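Local coordinates for protein esterase (uncultured bacterium pCosCE1, PDB 7ATL) that hydrolyses carboxylic esters as a family VIII carboxylesterase with a beta-lactamase-like fold and also shows promiscuous acyltransferase activity, at residues 204-210 with 267-273. Numbering follows the deposited sequence.
Sequences LRNTGFY and MVGDADD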
# COMPACT_ATOMS: atom_id res chain seq x y z
N LEU A 204 -11.17 -9.88 9.57
CA LEU A 204 -11.50 -8.91 8.48
C LEU A 204 -12.79 -9.36 7.79
O LEU A 204 -12.96 -10.57 7.61
CB LEU A 204 -10.33 -8.85 7.48
CG LEU A 204 -8.96 -8.43 8.04
CD1 LEU A 204 -7.97 -8.24 6.91
CD2 LEU A 204 -9.04 -7.17 8.87
N ARG A 205 -13.66 -8.44 7.38
CA ARG A 205 -14.98 -8.82 6.80
C ARG A 205 -14.92 -8.87 5.26
O ARG A 205 -15.72 -9.63 4.67
CB ARG A 205 -16.11 -7.90 7.27
CG ARG A 205 -15.78 -6.41 7.28
CD ARG A 205 -16.99 -5.56 7.63
NE ARG A 205 -16.74 -4.15 7.34
CZ ARG A 205 -17.57 -3.16 7.65
NH1 ARG A 205 -17.27 -1.91 7.32
NH2 ARG A 205 -18.71 -3.42 8.27
N ASN A 206 -14.05 -8.08 4.61
CA ASN A 206 -14.25 -7.80 3.17
C ASN A 206 -12.95 -7.36 2.48
O ASN A 206 -12.95 -6.33 1.79
CB ASN A 206 -15.37 -6.77 3.02
CG ASN A 206 -15.86 -6.66 1.60
OD1 ASN A 206 -16.23 -5.58 1.17
ND2 ASN A 206 -15.82 -7.77 0.86
N THR A 207 -11.89 -8.17 2.58
CA THR A 207 -10.58 -7.81 1.98
C THR A 207 -9.98 -9.05 1.32
O THR A 207 -9.94 -10.11 1.96
CB THR A 207 -9.69 -7.15 3.04
OG1 THR A 207 -10.26 -5.87 3.34
CG2 THR A 207 -8.25 -7.02 2.59
N GLY A 208 -9.51 -8.90 0.08
CA GLY A 208 -8.92 -10.00 -0.69
C GLY A 208 -8.35 -9.49 -1.99
O GLY A 208 -7.99 -8.29 -2.03
N PHE A 209 -8.29 -10.35 -3.01
CA PHE A 209 -7.52 -10.13 -4.26
C PHE A 209 -8.44 -9.85 -5.46
O PHE A 209 -7.93 -9.43 -6.51
CB PHE A 209 -6.60 -11.33 -4.52
CG PHE A 209 -5.34 -11.26 -3.71
CD1 PHE A 209 -4.30 -10.44 -4.13
CD2 PHE A 209 -5.22 -11.95 -2.52
CE1 PHE A 209 -3.14 -10.34 -3.38
CE2 PHE A 209 -4.07 -11.85 -1.77
CZ PHE A 209 -3.02 -11.06 -2.21
N TYR A 210 -9.73 -10.10 -5.29
CA TYR A 210 -10.83 -9.70 -6.20
C TYR A 210 -12.15 -9.69 -5.45
O TYR A 210 -12.21 -10.27 -4.34
CB TYR A 210 -10.88 -10.65 -7.39
CG TYR A 210 -11.61 -11.94 -7.15
CD1 TYR A 210 -11.00 -12.98 -6.47
CD2 TYR A 210 -12.90 -12.13 -7.60
CE1 TYR A 210 -11.65 -14.19 -6.27
CE2 TYR A 210 -13.57 -13.33 -7.40
CZ TYR A 210 -12.94 -14.37 -6.75
OH TYR A 210 -13.57 -15.57 -6.59
N MET A 267 -4.88 -5.86 -4.40
CA MET A 267 -5.95 -6.22 -3.43
C MET A 267 -7.10 -5.18 -3.47
O MET A 267 -6.93 -4.06 -4.01
CB MET A 267 -5.40 -6.37 -2.01
CG MET A 267 -4.27 -7.36 -1.91
SD MET A 267 -3.74 -7.69 -0.21
CE MET A 267 -5.16 -8.59 0.39
N VAL A 268 -8.24 -5.59 -2.90
CA VAL A 268 -9.48 -4.80 -2.67
C VAL A 268 -9.86 -4.96 -1.19
O VAL A 268 -9.55 -6.03 -0.62
CB VAL A 268 -10.62 -5.28 -3.58
CG1 VAL A 268 -10.32 -4.96 -5.04
CG2 VAL A 268 -10.93 -6.76 -3.40
N GLY A 269 -10.50 -3.95 -0.61
CA GLY A 269 -10.91 -3.97 0.81
C GLY A 269 -11.53 -2.67 1.27
O GLY A 269 -11.37 -1.63 0.58
N ASP A 270 -12.20 -2.72 2.43
CA ASP A 270 -12.89 -1.56 3.03
C ASP A 270 -11.97 -0.91 4.05
O ASP A 270 -10.97 -1.51 4.42
CB ASP A 270 -14.27 -1.94 3.57
CG ASP A 270 -14.25 -2.89 4.74
OD1 ASP A 270 -13.16 -3.09 5.29
OD2 ASP A 270 -15.35 -3.42 5.09
N ALA A 271 -12.31 0.31 4.45
CA ALA A 271 -11.53 1.15 5.38
C ALA A 271 -11.40 0.45 6.75
O ALA A 271 -10.29 0.44 7.29
CB ALA A 271 -12.19 2.51 5.47
N ASP A 272 -12.47 -0.15 7.27
CA ASP A 272 -12.47 -0.77 8.62
C ASP A 272 -11.49 -1.94 8.67
O ASP A 272 -10.92 -2.16 9.76
CB ASP A 272 -13.85 -1.24 9.08
CG ASP A 272 -14.67 -0.06 9.55
OD1 ASP A 272 -14.42 0.38 10.66
OD2 ASP A 272 -15.46 0.49 8.74
N ASP A 273 -11.34 -2.69 7.58
CA ASP A 273 -10.36 -3.81 7.52
C ASP A 273 -8.98 -3.16 7.57
O ASP A 273 -8.16 -3.63 8.34
CB ASP A 273 -10.60 -4.75 6.33
CG ASP A 273 -11.74 -5.77 6.46
OD1 ASP A 273 -12.24 -6.01 7.59
OD2 ASP A 273 -12.12 -6.33 5.43
O HOH W 1 -15.44 -0.34 6.20
O HOH W 2 -8.89 -3.58 3.52
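One face of the Phe209 ring is covered by Met267, whose CG makes a CH-pi contact 3.9 Å from the ring centroid, while SD lies obliquely in a Met-aromatic contact. The guanidinium of Arg205 meets Asp270 OD2 at one edge, tilted 27° from its plane, and a water in plane at NH1; Asp272 OD2 approaches NH1 obliquely. Between these two ends, Gly208 and Val268 form a single antiparallel bridge, a hydrogen-bonded pair, fastening the loop that follows helix 190-199 to strand 268-269 and the start of helix 271-283 in this beta-lactamase-type fold. On its other edge the strand pairs with 61-62, just ahead of the probable SxxK motif at the start of helix 67-80.

Asp270 is the N-cap of the helix and divides its carboxylate: OD1 accepts from Asp273 N, whereas Asp270 OD2 takes Arg205 NE at 2.7 Å. The Arg205 guanidinium and Asp270 carboxylate planes are turned 56° apart, and the NE bond is bent. Arg205 reaches this oxygen with its chain extended from CG to NE. Asp272 is shared, since its OD1 is paired with Arg57, and the water joining Arg205 NH1 to Asp272 OD2 also accepts from Asp272 N.

The buried Asp273 carboxylate is satisfied mainly by the loop backbone. Asp273 OD1 accepts from Arg205 N at 2.8 Å on its syn side. Asp273 OD2 is gripped twice: Asn206 N takes its syn lone pair at 2.7 Å, and Thr207 OG1 donates to its anti lone pair at 2.8 Å.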